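Local coordinates for uncharacterized protein (Bacteroides eggerthii DSM 20697, PDB 4ECO) that is of unknown function but, as a leucine-rich repeat protein of a gut bacterium, probably binds other proteins, at residues A[288-300]-A[315-329]. Residues are numbered along the deposited sequence; the frame is centred on the assembly and turned at random.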
loop_
_atom_site.group_PDB
_atom_site.type_symbol
_atom_site.label_atom_id
_atom_site.label_comp_id
_atom_site.label_asym_id
_atom_site.label_seq_id
_atom_site.Cartn_x
_atom_site.Cartn_y
_atom_site.Cartn_z
ATOM N N GLY A 288 -11.719 13.925 13.274
ATOM C CA GLY A 288 -10.782 14.385 12.265
ATOM C C GLY A 288 -10.011 15.611 12.700
ATOM O O GLY A 288 -8.811 15.726 12.415
ATOM N N GLU A 289 -10.722 16.524 13.394
ATOM C CA GLU A 289 -10.225 17.788 13.919
ATOM C C GLU A 289 -9.139 17.517 14.997
ATOM O O GLU A 289 -8.040 18.070 14.947
ATOM C CB GLU A 289 -11.417 18.601 14.493
ATOM C CG GLU A 289 -12.525 18.982 13.504
ATOM C CD GLU A 289 -13.318 17.884 12.805
ATOM O OE1 GLU A 289 -13.429 16.767 13.365
ATOM O OE2 GLU A 289 -13.817 18.141 11.683
ATOM N N GLN A 290 -9.455 16.627 15.948
ATOM C CA GLN A 290 -8.585 16.264 17.066
ATOM C C GLN A 290 -7.290 15.571 16.589
ATOM O O GLN A 290 -6.215 15.854 17.131
ATOM C CB GLN A 290 -9.344 15.351 18.062
ATOM C CG GLN A 290 -8.613 15.045 19.370
ATOM C CD GLN A 290 -8.160 16.285 20.100
ATOM O OE1 GLN A 290 -8.957 17.144 20.523
ATOM N NE2 GLN A 290 -6.860 16.410 20.241
ATOM N N LEU A 291 -7.393 14.666 15.592
ATOM C CA LEU A 291 -6.227 13.966 15.062
ATOM C C LEU A 291 -5.348 14.956 14.284
ATOM O O LEU A 291 -4.123 14.891 14.424
ATOM C CB LEU A 291 -6.649 12.776 14.203
ATOM C CG LEU A 291 -5.554 11.757 13.867
ATOM C CD1 LEU A 291 -5.080 11.022 15.096
ATOM C CD2 LEU A 291 -6.024 10.780 12.843
ATOM N N LYS A 292 -5.963 15.919 13.544
ATOM C CA LYS A 292 -5.251 16.973 12.806
ATOM C C LYS A 292 -4.437 17.808 13.794
ATOM O O LYS A 292 -3.266 18.111 13.543
ATOM C CB LYS A 292 -6.244 17.856 12.009
ATOM C CG LYS A 292 -5.634 19.076 11.278
ATOM C CD LYS A 292 -6.585 20.273 11.278
ATOM C CE LYS A 292 -6.229 21.370 12.280
ATOM N NZ LYS A 292 -5.085 22.236 11.831
ATOM N N ASP A 293 -5.058 18.140 14.937
ATOM C CA ASP A 293 -4.464 18.910 16.026
ATOM C C ASP A 293 -3.323 18.129 16.723
ATOM O O ASP A 293 -2.277 18.725 16.983
ATOM C CB ASP A 293 -5.549 19.320 17.033
ATOM C CG ASP A 293 -6.466 20.429 16.521
ATOM O OD1 ASP A 293 -6.038 21.195 15.613
ATOM O OD2 ASP A 293 -7.593 20.568 17.062
ATOM N N ASP A 294 -3.498 16.813 16.966
ATOM C CA ASP A 294 -2.461 15.968 17.579
ATOM C C ASP A 294 -1.260 15.834 16.627
ATOM O O ASP A 294 -0.112 15.951 17.086
ATOM C CB ASP A 294 -3.002 14.580 17.976
ATOM C CG ASP A 294 -4.011 14.569 19.116
ATOM O OD1 ASP A 294 -3.785 15.294 20.133
ATOM O OD2 ASP A 294 -4.972 13.767 19.046
ATOM N N TRP A 295 -1.526 15.627 15.302
ATOM C CA TRP A 295 -0.483 15.567 14.265
ATOM C C TRP A 295 0.265 16.911 14.237
ATOM O O TRP A 295 1.506 16.898 14.296
ATOM C CB TRP A 295 -1.082 15.218 12.886
ATOM C CG TRP A 295 -0.108 15.058 11.735
ATOM C CD1 TRP A 295 1.239 15.274 11.749
ATOM C CD2 TRP A 295 -0.439 14.695 10.374
ATOM N NE1 TRP A 295 1.773 15.052 10.493
ATOM C CE2 TRP A 295 0.766 14.705 9.630
ATOM C CE3 TRP A 295 -1.640 14.367 9.710
ATOM C CZ2 TRP A 295 0.805 14.401 8.257
ATOM C CZ3 TRP A 295 -1.595 14.043 8.361
ATOM C CH2 TRP A 295 -0.385 14.065 7.648
ATOM N N GLN A 296 -0.484 18.057 14.249
ATOM C CA GLN A 296 0.104 19.396 14.217
ATOM C C GLN A 296 1.044 19.583 15.379
ATOM O O GLN A 296 2.169 20.057 15.189
ATOM C CB GLN A 296 -0.970 20.497 14.210
ATOM C CG GLN A 296 -0.410 21.855 13.776
ATOM C CD GLN A 296 -1.450 22.840 13.290
ATOM O OE1 GLN A 296 -2.138 22.660 12.263
ATOM N NE2 GLN A 296 -1.497 23.958 13.965
ATOM N N ALA A 297 0.585 19.169 16.578
ATOM C CA ALA A 297 1.316 19.249 17.840
ATOM C C ALA A 297 2.642 18.486 17.746
ATOM O O ALA A 297 3.665 18.990 18.218
ATOM C CB ALA A 297 0.462 18.697 18.964
ATOM N N LEU A 298 2.623 17.294 17.091
ATOM C CA LEU A 298 3.810 16.473 16.876
ATOM C C LEU A 298 4.824 17.217 15.988
ATOM O O LEU A 298 5.994 17.307 16.371
ATOM C CB LEU A 298 3.443 15.111 16.274
ATOM C CG LEU A 298 2.876 14.081 17.250
ATOM C CD1 LEU A 298 2.186 12.962 16.522
ATOM C CD2 LEU A 298 3.946 13.543 18.158
ATOM N N ALA A 299 4.362 17.811 14.865
ATOM C CA ALA A 299 5.189 18.604 13.935
ATOM C C ALA A 299 5.808 19.839 14.625
ATOM O O ALA A 299 6.974 20.183 14.367
ATOM C CB ALA A 299 4.348 19.048 12.756
ATOM N N ASP A 300 5.029 20.483 15.523
ATOM C CA ASP A 300 5.449 21.687 16.242
ATOM C C ASP A 300 6.405 21.355 17.402
ATOM O O ASP A 300 7.174 22.228 17.816
ATOM C CB ASP A 300 4.223 22.458 16.755
ATOM C CG ASP A 300 3.343 23.036 15.660
ATOM O OD1 ASP A 300 3.879 23.343 14.554
ATOM O OD2 ASP A 300 2.125 23.193 15.903
ATOM N N ASN A 315 -8.572 6.436 9.512
ATOM C CA ASN A 315 -8.849 7.460 10.490
ATOM C C ASN A 315 -9.906 8.417 9.935
ATOM O O ASN A 315 -10.496 8.121 8.889
ATOM C CB ASN A 315 -7.547 8.175 10.887
ATOM C CG ASN A 315 -6.777 7.447 11.960
ATOM O OD1 ASN A 315 -7.310 7.104 13.028
ATOM N ND2 ASN A 315 -5.483 7.276 11.747
ATOM N N ASN A 316 -10.182 9.532 10.648
ATOM C CA ASN A 316 -11.231 10.452 10.249
ATOM C C ASN A 316 -10.721 11.823 9.766
ATOM O O ASN A 316 -11.544 12.752 9.659
ATOM C CB ASN A 316 -12.168 10.662 11.429
ATOM C CG ASN A 316 -12.813 9.410 11.955
ATOM O OD1 ASN A 316 -13.435 8.605 11.228
ATOM N ND2 ASN A 316 -12.695 9.236 13.251
ATOM N N LEU A 317 -9.409 11.963 9.443
ATOM C CA LEU A 317 -8.817 13.232 8.994
ATOM C C LEU A 317 -9.576 13.873 7.842
ATOM O O LEU A 317 -9.811 13.199 6.841
ATOM C CB LEU A 317 -7.367 13.044 8.538
ATOM C CG LEU A 317 -6.321 12.685 9.561
ATOM C CD1 LEU A 317 -5.040 12.209 8.856
ATOM C CD2 LEU A 317 -6.052 13.857 10.493
ATOM N N LYS A 318 -9.955 15.159 7.968
ATOM C CA LYS A 318 -10.621 15.881 6.873
ATOM C C LYS A 318 -9.589 16.714 6.116
ATOM O O LYS A 318 -9.809 17.051 4.963
ATOM C CB LYS A 318 -11.794 16.748 7.367
ATOM C CG LYS A 318 -13.082 15.956 7.549
ATOM C CD LYS A 318 -14.104 16.793 8.275
ATOM C CE LYS A 318 -15.220 15.963 8.853
ATOM N NZ LYS A 318 -15.915 16.686 9.962
ATOM N N THR A 319 -8.444 16.992 6.750
ATOM C CA THR A 319 -7.318 17.737 6.166
ATOM C C THR A 319 -6.069 17.473 7.020
ATOM O O THR A 319 -6.160 16.851 8.076
ATOM C CB THR A 319 -7.633 19.267 6.034
ATOM O OG1 THR A 319 -6.697 19.909 5.148
ATOM C CG2 THR A 319 -7.671 19.986 7.374
ATOM N N PHE A 320 -4.916 17.961 6.545
ATOM C CA PHE A 320 -3.613 17.892 7.202
ATOM C C PHE A 320 -3.397 19.111 8.051
ATOM O O PHE A 320 -4.021 20.139 7.763
ATOM C CB PHE A 320 -2.481 17.840 6.136
ATOM C CG PHE A 320 -2.313 16.604 5.286
ATOM C CD1 PHE A 320 -3.074 15.464 5.524
ATOM C CD2 PHE A 320 -1.371 16.569 4.271
ATOM C CE1 PHE A 320 -2.899 14.319 4.756
ATOM C CE2 PHE A 320 -1.201 15.421 3.499
ATOM C CZ PHE A 320 -1.967 14.303 3.749
ATOM N N PRO A 321 -2.413 19.093 8.996
ATOM C CA PRO A 321 -2.046 20.334 9.701
ATOM C C PRO A 321 -1.562 21.429 8.722
ATOM O O PRO A 321 -1.232 21.132 7.559
ATOM C CB PRO A 321 -0.901 19.874 10.608
ATOM C CG PRO A 321 -1.125 18.418 10.786
ATOM C CD PRO A 321 -1.551 17.978 9.441
ATOM N N VAL A 322 -1.510 22.685 9.197
ATOM C CA VAL A 322 -1.074 23.883 8.457
ATOM C C VAL A 322 0.318 23.647 7.803
ATOM O O VAL A 322 1.168 22.968 8.405
ATOM C CB VAL A 322 -1.054 25.089 9.427
ATOM C CG1 VAL A 322 -0.525 26.355 8.753
ATOM C CG2 VAL A 322 -2.441 25.330 10.016
ATOM N N GLU A 323 0.527 24.215 6.563
ATOM C CA GLU A 323 1.767 24.106 5.782
ATOM C C GLU A 323 3.007 24.415 6.633
ATOM O O GLU A 323 3.979 23.665 6.561
ATOM C CB GLU A 323 1.741 25.041 4.552
ATOM C CG GLU A 323 0.616 24.771 3.558
ATOM C CD GLU A 323 0.905 25.058 2.094
ATOM O OE1 GLU A 323 2.007 25.564 1.779
ATOM O OE2 GLU A 323 0.035 24.734 1.254
ATOM N N THR A 324 2.970 25.514 7.447
ATOM C CA THR A 324 4.087 25.979 8.299
ATOM C C THR A 324 4.501 24.915 9.364
ATOM O O THR A 324 5.658 24.898 9.804
ATOM C CB THR A 324 3.744 27.323 8.985
ATOM O OG1 THR A 324 2.762 27.113 9.992
ATOM C CG2 THR A 324 3.262 28.389 8.011
ATOM N N SER A 325 3.560 24.048 9.771
ATOM C CA SER A 325 3.823 22.988 10.735
ATOM C C SER A 325 4.386 21.786 10.006
ATOM O O SER A 325 5.356 21.197 10.475
ATOM C CB SER A 325 2.558 22.633 11.506
ATOM O OG SER A 325 2.185 23.666 12.405
ATOM N N LEU A 326 3.812 21.452 8.821
ATOM C CA LEU A 326 4.248 20.352 7.957
ATOM C C LEU A 326 5.707 20.543 7.506
ATOM O O LEU A 326 6.469 19.578 7.522
ATOM C CB LEU A 326 3.327 20.208 6.727
ATOM C CG LEU A 326 1.871 19.758 6.942
ATOM C CD1 LEU A 326 1.205 19.447 5.623
ATOM C CD2 LEU A 326 1.790 18.530 7.789
ATOM N N GLN A 327 6.093 21.783 7.138
ATOM C CA GLN A 327 7.435 22.176 6.681
ATOM C C GLN A 327 8.546 21.783 7.666
ATOM O O GLN A 327 9.693 21.590 7.243
ATOM C CB GLN A 327 7.509 23.702 6.478
ATOM C CG GLN A 327 6.764 24.298 5.275
ATOM C CD GLN A 327 6.623 25.814 5.393
ATOM O OE1 GLN A 327 7.027 26.449 6.389
ATOM N NE2 GLN A 327 6.019 26.431 4.382
ATOM N N LYS A 328 8.213 21.729 8.978
ATOM C CA LYS A 328 9.134 21.414 10.074
ATOM C C LYS A 328 9.586 19.953 10.047
ATOM O O LYS A 328 10.691 19.651 10.488
ATOM C CB LYS A 328 8.494 21.706 11.441
ATOM C CG LYS A 328 7.944 23.108 11.625
ATOM C CD LYS A 328 7.340 23.293 13.016
ATOM C CE LYS A 328 6.914 24.722 13.254
ATOM N NZ LYS A 328 6.348 24.907 14.610
HETATM N N MSE A 329 8.739 19.050 9.548
HETATM C CA MSE A 329 8.999 17.597 9.496
HETATM C C MSE A 329 9.977 17.228 8.349
HETATM O O MSE A 329 9.682 16.376 7.499
HETATM C CB MSE A 329 7.676 16.834 9.331
HETATM C CG MSE A 329 6.594 17.256 10.304
HETATM SE SE MSE A 329 5.206 15.920 10.281
HETATM C CE MSE A 329 5.953 14.776 11.597
HETATM O O HOH W 1 -9.161 17.038 10.155
#
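D300 OD1 takes two bonds from the loop and short helix that follow the next strand. S325 OG donates to D300 OD1 at 2.8 Å, from the syn side and close to the carboxylate plane. K328 NZ forms a salt bridge to the same oxygen, 41° out of that plane. Q296 OE1 also takes two donors, both well out of its carbonyl plane and from opposite faces. One is the backbone N of V322, which reaches Q296 OE1 across the contact at 3.1 Å in a nearly straight bond. The other is K292 NZ of the same helix as Q296.

W295 lies on the buried side of helix 288-300. Its CG is anti to the backbone N (chi1 -177°), which directs the indole toward the 315-329 segment. P321 CD sits over one face in a CH-pi contact, 3.8 Å from the centroid of the six-membered ring. The selenium of selenomethionine M329 lies in plane at the indole edge, SE 3.5 Å from W295 NE1, a Met-aromatic contact. W295 CZ3 meets F320 CD1 at 3.5 Å, with the two rings inclined at 56°. L317 sends CD1 to the indole edge, while its CG touches L291 CD2. An alanine in place of W295 would probably open a gap between P321, F320 and M329. I310 and L335, on two neighbouring parallel strands, also touch the indole.

Helix 288-300 thus packs on the segment between strands 309-311 and 334-336. Helices on the convex side are usual in leucine-rich repeat solenoids. Apolar packing round W295 faces the strands, while D300 and Q296 each share one oxygen between two donors.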